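Long-range contacts in capsid protein (Macrobrachium rosenbergii nodavirus, PDB 5YKU), which forms the shell of a prawn nodavirus, the part described here being the protruding domain that builds the dimeric surface spikes: residues Q27-D32 and F98-D103; P46-V51 and P112-I117; V51-L56 and Y74-A79. All coordinates share one frame; numbering follows the deposited sequence.

Overall arrangement
All three contacts belong to one antiparallel sheet and the loops at its ends. Contact 1 pairs 26-33, one of the two outermost strands of this chain, with strand 96-104 and is partly buried. It rests on regular backbone bonds, with a tyrosine-leucine pair on one face. Contacts 2 and 3 are surface contacts. Contact 2 pairs strands 41-47 and 114-121, then gives way to side-chain bonds and cation-pi stacking. Contact 3 sets a loop against the end of strand 69-75 and the turn after it, through serine, threonine and aspartate bonds with a leucine-phenylalanine patch beside them. Contacts 2 and 3 share Val51 and the salt bridge Arg50-Asp76. The centre of contact 1 lies about 15 Å from that of contact 2.

Contact 1: Q27-D32 and F98-D103; sequences QTYTQD and FTLVTD
Gln27 to Gln31 pair with Thr102 to Phe98 as neighbouring antiparallel strands. The axes approach to 4.6 Å and their directions differ by 151°. Gln27-Thr102, Tyr29-Leu100 and Gln31-Phe98 are hydrogen-bonded pairs, each with two backbone bonds. Thr102 N to Gln27 O is short, at 2.8 Å. Thr28-Val101 and Thr30-Thr99 are the non-hydrogen-bonded pairs between them. Here CA-H groups touch carbonyls, as in Thr30 CA to Phe98 O, 3.1 Å.

On the face with Tyr29, the ring and Leu100 cross obliquely. Leu100 CB lies over one ring face, 3.9 Å from the Tyr29 ring centroid and displaced toward the rim. Leu100 CD2 is 3.9 Å from Tyr29 OH. Thr102 crosses Tyr29 at about a right angle, its OG1 in plane at the ring edge, 3.7 Å from Tyr29 CE1. Tyr29 OH bonds to Val20 O. Leu100 CD1 also touches Gln31 CB, at 3.9 Å. In the amide of Gln31, OE1 bonds Val20 N and NE2 bonds Asn18 O, so it ties strand 26-33 to the end of strand 10-18 and the residues just after it.

The other face is more open to solvent. The methyls Thr28 CG2 and Thr99 CG2 meet at 4.0 Å, and Thr28 lies side by side with Val101. Strand 96-104 also bonds strand 57-63 on its far side. This is regular antiparallel beta pairing at one margin of the protruding domain's sheet, strand 26-33 being an edge strand within this chain.

Contact 2: P46-V51 and P112-I117; sequences PYMDRV and PYQYRI
Tyr47 and Gln114 meet toward the ends of strands 41-47 and 114-121, a neighbouring antiparallel pair of the protruding domain's sheet. Tyr47 N bonds Gln114 O at 3.1 Å. Tyr74 OH also meets this carbonyl oxygen.

Beyond it the Gln114 side chain takes over. Its amide grips the backbone of Asp49 with both ends: OE1 accepts from Asp49 N at 2.9 Å, and NE2 donates to Asp49 O at 3.0 Å. A water donates to Tyr47 O and to Gln114 OE1, so OE1 has two donors. The same water accepts a weak bond from Gln114 N.

The Tyr47 ring is held between two side chains. Gln114 CB lies over one face, 3.7 Å from the ring centroid, in a CH-pi contact. Arg116 comes over the opposite face as a looser cation-pi partner, CZ 5.0 Å from the centroid.

A closer cation-pi stack joins Arg50 and Tyr113, with Arg50 CZ 3.8 Å from the Tyr113 ring centroid. The Arg50 chain is extended from CG to NE, and its guanidinium lies nearly flat on the ring, planes 18° apart. Beyond these segments, Arg50 NH1 forms a salt bridge with Asp76, and NH2 bonds Gln57 OE1 and Lys111 O. Tyr113 OH bonds Gln57 O. The methyl CE of Met48, a selenomethionine, also touches this tyrosine, 3.7 Å from Tyr113 CE1.

Contact 3: V51-L56 and Y74-A79; sequences VSSEVL and YFDTSA
The backbone N and the hydroxyl of Ser53 both meet the carboxylate of Asp76, where the loop 51-56 packs on the turn after strand 69-75. The loop folds into two overlapping ST turns: Ser52 OG accepts from Glu54 N, and Ser53 OG from Val55 N.

Both hydroxyls also donate across the contact. Ser53 OG reaches Asp76 OD2 at 2.7 Å, on the syn side and close to the carboxylate plane. Ser53 N meets the same oxygen at 2.9 Å, from above that plane. With Arg50 also on this oxygen, the charged carboxylate is probably favoured. Ser52 OG instead gives its proton to the backbone, Asp76 O, at 2.7 Å.

Thr77 stands beside Asp76. Its OG1 donates to Asp76 OD1 and accepts from Leu56 N at 2.9 Å, so one hydroxyl relays between turn and loop. Asp76 OD1 also accepts from Gln57 N.

Leu56 carries the apolar part. It crosses Thr77 at about a right angle, with CD1 3.9 Å from Thr77 CG2. Against Phe75 it lies side by side, pointing the same way, and the ring tip of Phe75 touches Leu56, CZ to CB 3.6 Å.

Contact 1: Q27-D32 and F98-D103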
loop_
_atom_site.group_PDB
_atom_site.type_symbol
_atom_site.label_atom_id
_atom_site.label_comp_id
_atom_site.label_asym_id
_atom_site.label_seq_id
_atom_site.Cartn_x
_atom_site.Cartn_y
_atom_site.Cartn_z
ATOM N N GLN A 27 -11.447 3.526 12.339
ATOM C CA GLN A 27 -11.491 2.089 12.028
ATOM C C GLN A 27 -10.115 1.534 12.030
ATOM O O GLN A 27 -9.143 2.221 11.582
ATOM C CB GLN A 27 -12.175 1.879 10.648
ATOM C CG GLN A 27 -12.804 0.484 10.412
ATOM C CD GLN A 27 -13.455 0.497 9.033
ATOM O OE1 GLN A 27 -14.261 1.234 8.762
ATOM N NE2 GLN A 27 -12.804 -0.219 8.075
ATOM N N THR A 28 -9.913 0.318 12.415
ATOM C CA THR A 28 -8.770 -0.447 12.220
ATOM C C THR A 28 -9.161 -1.703 11.522
ATOM O O THR A 28 -10.123 -2.418 11.976
ATOM C CB THR A 28 -8.046 -0.829 13.545
ATOM O OG1 THR A 28 -7.585 0.396 14.145
ATOM C CG2 THR A 28 -6.855 -1.717 13.410
ATOM N N TYR A 29 -8.558 -2.069 10.406
ATOM C CA TYR A 29 -8.985 -3.148 9.585
ATOM C C TYR A 29 -7.835 -3.672 8.752
ATOM O O TYR A 29 -6.759 -3.102 8.772
ATOM C CB TYR A 29 -10.176 -2.705 8.756
ATOM C CG TYR A 29 -9.969 -1.542 7.741
ATOM C CD1 TYR A 29 -9.881 -0.265 8.179
ATOM C CD2 TYR A 29 -9.859 -1.753 6.413
ATOM C CE1 TYR A 29 -9.788 0.833 7.359
ATOM C CE2 TYR A 29 -9.718 -0.738 5.506
ATOM C CZ TYR A 29 -9.747 0.609 5.966
ATOM O OH TYR A 29 -9.652 1.670 5.107
ATOM N N THR A 30 -8.040 -4.789 8.090
ATOM C CA THR A 30 -7.031 -5.361 7.241
ATOM C C THR A 30 -7.433 -5.464 5.809
ATOM O O THR A 30 -8.579 -5.438 5.473
ATOM C CB THR A 30 -6.537 -6.697 7.746
ATOM O OG1 THR A 30 -7.632 -7.633 7.666
ATOM C CG2 THR A 30 -6.023 -6.642 9.168
ATOM N N GLN A 31 -6.450 -5.599 4.940
ATOM C CA GLN A 31 -6.632 -5.842 3.505
ATOM C C GLN A 31 -5.580 -6.771 3.051
ATOM O O GLN A 31 -4.379 -6.562 3.324
ATOM C CB GLN A 31 -6.558 -4.565 2.704
ATOM C CG GLN A 31 -6.857 -4.716 1.238
ATOM C CD GLN A 31 -7.063 -3.410 0.534
ATOM O OE1 GLN A 31 -7.484 -2.427 1.143
ATOM N NE2 GLN A 31 -6.854 -3.326 -0.736
ATOM N N ASP A 32 -5.919 -7.799 2.295
ATOM C CA ASP A 32 -4.976 -8.688 1.646
ATOM C C ASP A 32 -4.751 -8.321 0.240
ATOM O O ASP A 32 -5.716 -8.288 -0.558
ATOM C CB ASP A 32 -5.520 -10.176 1.724
ATOM C CG ASP A 32 -5.581 -10.744 3.046
ATOM O OD1 ASP A 32 -5.122 -10.186 4.037
ATOM O OD2 ASP A 32 -6.033 -11.966 3.148
ATOM N N PHE A 98 -2.083 -6.307 5.142
ATOM C CA PHE A 98 -1.843 -4.961 5.712
ATOM C C PHE A 98 -2.879 -4.572 6.696
ATOM O O PHE A 98 -4.042 -4.946 6.549
ATOM C CB PHE A 98 -1.808 -3.906 4.569
ATOM C CG PHE A 98 -0.688 -4.177 3.596
ATOM C CD1 PHE A 98 -0.853 -5.121 2.558
ATOM C CD2 PHE A 98 0.495 -3.513 3.666
ATOM C CE1 PHE A 98 0.208 -5.421 1.711
ATOM C CE2 PHE A 98 1.537 -3.819 2.803
ATOM C CZ PHE A 98 1.398 -4.771 1.827
ATOM N N THR A 99 -2.442 -3.834 7.684
ATOM C CA THR A 99 -3.335 -3.245 8.692
ATOM C C THR A 99 -3.477 -1.782 8.451
ATOM O O THR A 99 -2.452 -1.052 8.334
ATOM C CB THR A 99 -2.831 -3.478 10.107
ATOM O OG1 THR A 99 -2.892 -4.916 10.341
ATOM C CG2 THR A 99 -3.741 -2.846 11.149
ATOM N N LEU A 100 -4.645 -1.294 8.274
ATOM C CA LEU A 100 -5.036 0.050 8.051
ATOM C C LEU A 100 -5.670 0.650 9.263
ATOM O O LEU A 100 -6.559 0.064 9.874
ATOM C CB LEU A 100 -5.991 0.212 6.878
ATOM C CG LEU A 100 -5.476 -0.285 5.495
ATOM C CD1 LEU A 100 -5.794 -1.782 5.336
ATOM C CD2 LEU A 100 -6.057 0.507 4.368
ATOM N N VAL A 101 -5.212 1.801 9.709
ATOM C CA VAL A 101 -5.787 2.566 10.806
ATOM C C VAL A 101 -6.249 3.893 10.242
ATOM O O VAL A 101 -5.397 4.652 9.681
ATOM C CB VAL A 101 -4.813 2.736 11.941
ATOM C CG1 VAL A 101 -5.446 3.611 13.059
ATOM C CG2 VAL A 101 -4.257 1.427 12.492
ATOM N N THR A 102 -7.528 4.120 10.265
ATOM C CA THR A 102 -8.125 5.319 9.660
ATOM C C THR A 102 -8.745 6.179 10.694
ATOM O O THR A 102 -9.375 5.721 11.609
ATOM C CB THR A 102 -9.049 5.021 8.515
ATOM O OG1 THR A 102 -10.071 4.120 8.983
ATOM C CG2 THR A 102 -8.327 4.333 7.348
ATOM N N ASP A 103 -8.615 7.477 10.543
ATOM C CA ASP A 103 -9.180 8.505 11.401
ATOM C C ASP A 103 -9.605 9.650 10.455
ATOM O O ASP A 103 -8.786 10.431 9.969
ATOM C CB ASP A 103 -8.139 8.981 12.443
ATOM C CG ASP A 103 -8.656 10.085 13.274
ATOM O OD1 ASP A 103 -9.719 10.650 13.062
ATOM O OD2 ASP A 103 -7.799 10.508 14.118
#

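Contact 2: P46-V51 and P112-I117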
loop_
_atom_site.group_PDB
_atom_site.type_symbol
_atom_site.label_atom_id
_atom_site.label_comp_id
_atom_site.label_asym_id
_atom_site.label_seq_id
_atom_site.Cartn_x
_atom_site.Cartn_y
_atom_site.Cartn_z
ATOM N N PRO A 46 2.961 4.778 -1.447
ATOM C CA PRO A 46 1.751 5.532 -1.727
ATOM C C PRO A 46 1.876 6.334 -2.957
ATOM O O PRO A 46 2.976 6.772 -3.305
ATOM C CB PRO A 46 1.579 6.393 -0.493
ATOM C CG PRO A 46 3.026 6.668 -0.047
ATOM C CD PRO A 46 3.767 5.414 -0.397
ATOM N N TYR A 47 0.789 6.579 -3.622
ATOM C CA TYR A 47 0.701 7.648 -4.657
ATOM C C TYR A 47 -0.611 8.331 -4.462
ATOM O O TYR A 47 -1.465 7.868 -3.681
ATOM C CB TYR A 47 0.919 7.136 -6.097
ATOM C CG TYR A 47 -0.255 6.443 -6.747
ATOM C CD1 TYR A 47 -1.131 7.199 -7.549
ATOM C CD2 TYR A 47 -0.515 5.101 -6.650
ATOM C CE1 TYR A 47 -2.210 6.615 -8.192
ATOM C CE2 TYR A 47 -1.572 4.501 -7.253
ATOM C CZ TYR A 47 -2.416 5.294 -7.999
ATOM O OH TYR A 47 -3.518 4.655 -8.621
HETATM N N MSE A 48 -0.844 9.421 -5.127
HETATM C CA MSE A 48 -2.093 10.158 -5.040
HETATM C C MSE A 48 -2.480 10.687 -6.389
HETATM O O MSE A 48 -1.745 11.403 -7.081
HETATM C CB MSE A 48 -2.012 11.245 -3.979
HETATM C CG MSE A 48 -3.340 11.763 -3.542
HETATM SE SE MSE A 48 -3.211 12.757 -1.826
HETATM C CE MSE A 48 -2.861 11.262 -0.638
ATOM N N ASP A 49 -3.750 10.455 -6.714
ATOM C CA ASP A 49 -4.425 11.080 -7.846
ATOM C C ASP A 49 -5.868 11.158 -7.382
ATOM O O ASP A 49 -6.657 10.233 -7.659
ATOM C CB ASP A 49 -4.244 10.278 -9.144
ATOM C CG ASP A 49 -5.005 10.887 -10.235
ATOM O OD1 ASP A 49 -5.492 11.993 -10.182
ATOM O OD2 ASP A 49 -5.075 10.237 -11.372
ATOM N N ARG A 50 -6.191 12.173 -6.603
ATOM C CA ARG A 50 -7.376 12.083 -5.727
ATOM C C ARG A 50 -7.768 13.438 -5.253
ATOM O O ARG A 50 -6.945 14.188 -4.668
ATOM C CB ARG A 50 -6.997 11.214 -4.542
ATOM C CG ARG A 50 -8.115 10.929 -3.559
ATOM C CD ARG A 50 -7.580 10.163 -2.368
ATOM N NE ARG A 50 -8.565 9.859 -1.334
ATOM C CZ ARG A 50 -8.919 10.645 -0.329
ATOM N NH1 ARG A 50 -8.512 11.902 -0.241
ATOM N NH2 ARG A 50 -9.732 10.149 0.589
ATOM N N VAL A 51 -9.008 13.840 -5.484
ATOM C CA VAL A 51 -9.543 15.047 -4.972
ATOM C C VAL A 51 -9.572 15.015 -3.470
ATOM O O VAL A 51 -10.042 14.041 -2.875
ATOM C CB VAL A 51 -10.916 15.343 -5.564
ATOM C CG1 VAL A 51 -11.596 16.520 -4.916
ATOM C CG2 VAL A 51 -10.876 15.464 -7.056
ATOM N N PRO A 112 -10.904 6.150 -2.196
ATOM C CA PRO A 112 -9.794 5.317 -1.740
ATOM C C PRO A 112 -8.467 6.053 -1.800
ATOM O O PRO A 112 -8.226 6.896 -2.663
ATOM C CB PRO A 112 -9.773 4.144 -2.678
ATOM C CG PRO A 112 -11.197 4.090 -3.273
ATOM C CD PRO A 112 -11.680 5.477 -3.304
ATOM N N TYR A 113 -7.611 5.724 -0.842
ATOM C CA TYR A 113 -6.192 6.019 -1.001
ATOM C C TYR A 113 -5.592 4.937 -1.849
ATOM O O TYR A 113 -6.159 3.822 -2.032
ATOM C CB TYR A 113 -5.552 6.165 0.366
ATOM C CG TYR A 113 -5.931 7.489 1.033
ATOM C CD1 TYR A 113 -5.578 8.684 0.399
ATOM C CD2 TYR A 113 -6.557 7.554 2.238
ATOM C CE1 TYR A 113 -5.879 9.951 0.973
ATOM C CE2 TYR A 113 -6.879 8.795 2.837
ATOM C CZ TYR A 113 -6.545 9.963 2.173
ATOM O OH TYR A 113 -6.814 11.190 2.698
ATOM N N GLN A 114 -4.414 5.222 -2.429
ATOM C CA GLN A 114 -3.871 4.515 -3.620
ATOM C C GLN A 114 -2.454 4.110 -3.396
ATOM O O GLN A 114 -1.665 4.813 -2.770
ATOM C CB GLN A 114 -3.956 5.479 -4.804
ATOM C CG GLN A 114 -5.420 5.903 -5.138
ATOM C CD GLN A 114 -5.457 7.235 -5.803
ATOM O OE1 GLN A 114 -4.957 8.260 -5.284
ATOM N NE2 GLN A 114 -6.085 7.345 -6.949
ATOM N N TYR A 115 -2.082 2.965 -3.917
ATOM C CA TYR A 115 -0.780 2.401 -3.743
ATOM C C TYR A 115 -0.195 1.885 -5.036
ATOM O O TYR A 115 -0.895 1.581 -6.004
ATOM C CB TYR A 115 -0.791 1.284 -2.672
ATOM C CG TYR A 115 -1.501 0.035 -3.116
ATOM C CD1 TYR A 115 -0.929 -0.875 -3.984
ATOM C CD2 TYR A 115 -2.768 -0.264 -2.596
ATOM C CE1 TYR A 115 -1.645 -2.064 -4.295
ATOM C CE2 TYR A 115 -3.486 -1.339 -2.973
ATOM C CZ TYR A 115 -2.894 -2.253 -3.806
ATOM O OH TYR A 115 -3.635 -3.392 -4.186
ATOM N N ARG A 116 1.156 1.834 -5.076
ATOM C CA ARG A 116 1.967 1.339 -6.213
ATOM C C ARG A 116 2.921 0.301 -5.687
ATOM O O ARG A 116 3.633 0.578 -4.710
ATOM C CB ARG A 116 2.667 2.503 -6.874
ATOM C CG ARG A 116 3.530 2.054 -8.054
ATOM C CD ARG A 116 4.283 3.258 -8.666
ATOM N NE ARG A 116 3.407 4.342 -9.044
ATOM C CZ ARG A 116 2.587 4.367 -10.064
ATOM N NH1 ARG A 116 2.568 3.419 -10.961
ATOM N NH2 ARG A 116 1.846 5.472 -10.222
ATOM N N ILE A 117 2.979 -0.817 -6.334
ATOM C CA ILE A 117 3.932 -1.883 -5.953
ATOM C C ILE A 117 5.040 -1.936 -6.925
ATOM O O ILE A 117 4.839 -1.856 -8.179
ATOM C CB ILE A 117 3.218 -3.231 -5.843
ATOM C CG1 ILE A 117 2.280 -3.195 -4.626
ATOM C CG2 ILE A 117 4.241 -4.376 -5.722
ATOM C CD1 ILE A 117 1.409 -4.392 -4.405
HETATM O O HOH W 1 -4.023 8.140 -2.648
#

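Contact 3: V51-L56 and Y74-A79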
loop_
_atom_site.group_PDB
_atom_site.type_symbol
_atom_site.label_atom_id
_atom_site.label_comp_id
_atom_site.label_asym_id
_atom_site.label_seq_id
_atom_site.Cartn_x
_atom_site.Cartn_y
_atom_site.Cartn_z
ATOM N N VAL A 51 -9.008 13.840 -5.484
ATOM C CA VAL A 51 -9.543 15.047 -4.972
ATOM C C VAL A 51 -9.572 15.015 -3.470
ATOM O O VAL A 51 -10.042 14.041 -2.875
ATOM C CB VAL A 51 -10.916 15.343 -5.564
ATOM C CG1 VAL A 51 -11.596 16.520 -4.916
ATOM C CG2 VAL A 51 -10.876 15.464 -7.056
ATOM N N SER A 52 -9.080 16.025 -2.842
ATOM C CA SER A 52 -9.141 16.136 -1.369
ATOM C C SER A 52 -10.565 16.194 -0.857
ATOM O O SER A 52 -11.371 16.952 -1.411
ATOM C CB SER A 52 -8.439 17.405 -0.928
ATOM O OG SER A 52 -8.593 17.568 0.477
ATOM N N SER A 53 -10.844 15.462 0.193
ATOM C CA SER A 53 -12.158 15.584 0.862
ATOM C C SER A 53 -12.281 16.865 1.593
ATOM O O SER A 53 -13.451 17.221 1.917
ATOM C CB SER A 53 -12.314 14.425 1.819
ATOM O OG SER A 53 -11.444 14.615 2.975
ATOM N N GLU A 54 -11.213 17.496 1.926
ATOM C CA GLU A 54 -11.207 18.658 2.796
ATOM C C GLU A 54 -11.708 18.328 4.207
ATOM O O GLU A 54 -11.980 19.295 4.967
ATOM C CB GLU A 54 -11.898 19.881 2.191
ATOM C CG GLU A 54 -11.290 20.244 0.803
ATOM C CD GLU A 54 -9.758 20.518 0.659
ATOM O OE1 GLU A 54 -8.917 20.653 1.616
ATOM O OE2 GLU A 54 -9.243 20.523 -0.554
ATOM N N VAL A 55 -11.868 17.091 4.576
ATOM C CA VAL A 55 -12.396 16.662 5.864
ATOM C C VAL A 55 -11.453 15.708 6.536
ATOM O O VAL A 55 -11.842 14.801 7.291
ATOM C CB VAL A 55 -13.862 16.239 5.822
ATOM C CG1 VAL A 55 -14.759 17.424 5.467
ATOM C CG2 VAL A 55 -14.102 15.101 4.906
ATOM N N LEU A 56 -10.144 15.950 6.327
ATOM C CA LEU A 56 -9.142 15.435 7.207
ATOM C C LEU A 56 -9.142 13.920 7.306
ATOM O O LEU A 56 -9.409 13.289 8.334
ATOM C CB LEU A 56 -9.166 16.014 8.624
ATOM C CG LEU A 56 -8.866 17.516 8.730
ATOM C CD1 LEU A 56 -10.001 18.423 8.306
ATOM C CD2 LEU A 56 -8.498 17.847 10.241
ATOM N N TYR A 74 -1.188 8.604 4.671
ATOM C CA TYR A 74 -1.989 9.445 3.817
ATOM C C TYR A 74 -2.676 10.505 4.629
ATOM O O TYR A 74 -3.228 10.220 5.699
ATOM C CB TYR A 74 -3.047 8.666 3.091
ATOM C CG TYR A 74 -2.535 7.545 2.210
ATOM C CD1 TYR A 74 -2.217 7.759 0.859
ATOM C CD2 TYR A 74 -2.442 6.277 2.716
ATOM C CE1 TYR A 74 -1.763 6.721 0.069
ATOM C CE2 TYR A 74 -2.020 5.221 1.912
ATOM C CZ TYR A 74 -1.690 5.444 0.600
ATOM O OH TYR A 74 -1.238 4.402 -0.194
ATOM N N PHE A 75 -2.775 11.711 4.097
ATOM C CA PHE A 75 -3.628 12.791 4.670
ATOM C C PHE A 75 -3.910 13.737 3.596
ATOM O O PHE A 75 -3.003 14.118 2.842
ATOM C CB PHE A 75 -2.931 13.488 5.841
ATOM C CG PHE A 75 -3.862 14.304 6.683
ATOM C CD1 PHE A 75 -4.838 13.657 7.418
ATOM C CD2 PHE A 75 -3.842 15.633 6.732
ATOM C CE1 PHE A 75 -5.678 14.337 8.290
ATOM C CE2 PHE A 75 -4.738 16.354 7.562
ATOM C CZ PHE A 75 -5.591 15.712 8.380
ATOM N N ASP A 76 -5.153 14.196 3.447
ATOM C CA ASP A 76 -5.567 14.973 2.279
ATOM C C ASP A 76 -5.831 16.416 2.505
ATOM O O ASP A 76 -6.204 17.068 1.548
ATOM C CB ASP A 76 -6.753 14.255 1.632
ATOM C CG ASP A 76 -8.019 14.240 2.470
ATOM O OD1 ASP A 76 -7.955 14.647 3.668
ATOM O OD2 ASP A 76 -9.093 13.856 1.864
ATOM N N THR A 77 -5.709 16.943 3.694
ATOM C CA THR A 77 -6.231 18.290 3.984
ATOM C C THR A 77 -5.170 19.149 4.564
ATOM O O THR A 77 -4.674 18.915 5.692
ATOM C CB THR A 77 -7.435 18.220 4.947
ATOM O OG1 THR A 77 -8.449 17.346 4.394
ATOM C CG2 THR A 77 -8.008 19.559 5.196
ATOM N N SER A 78 -4.750 20.177 3.861
ATOM C CA SER A 78 -3.729 21.157 4.254
ATOM C C SER A 78 -2.339 20.568 4.364
ATOM O O SER A 78 -1.532 20.740 3.464
ATOM C CB SER A 78 -4.097 21.922 5.498
ATOM O OG SER A 78 -3.070 22.953 5.500
ATOM N N ALA A 79 -2.063 19.851 5.417
ATOM C CA ALA A 79 -0.787 19.174 5.609
ATOM C C ALA A 79 -0.777 17.828 4.907
ATOM O O ALA A 79 -1.019 16.764 5.476
ATOM C CB ALA A 79 -0.500 19.031 7.123
#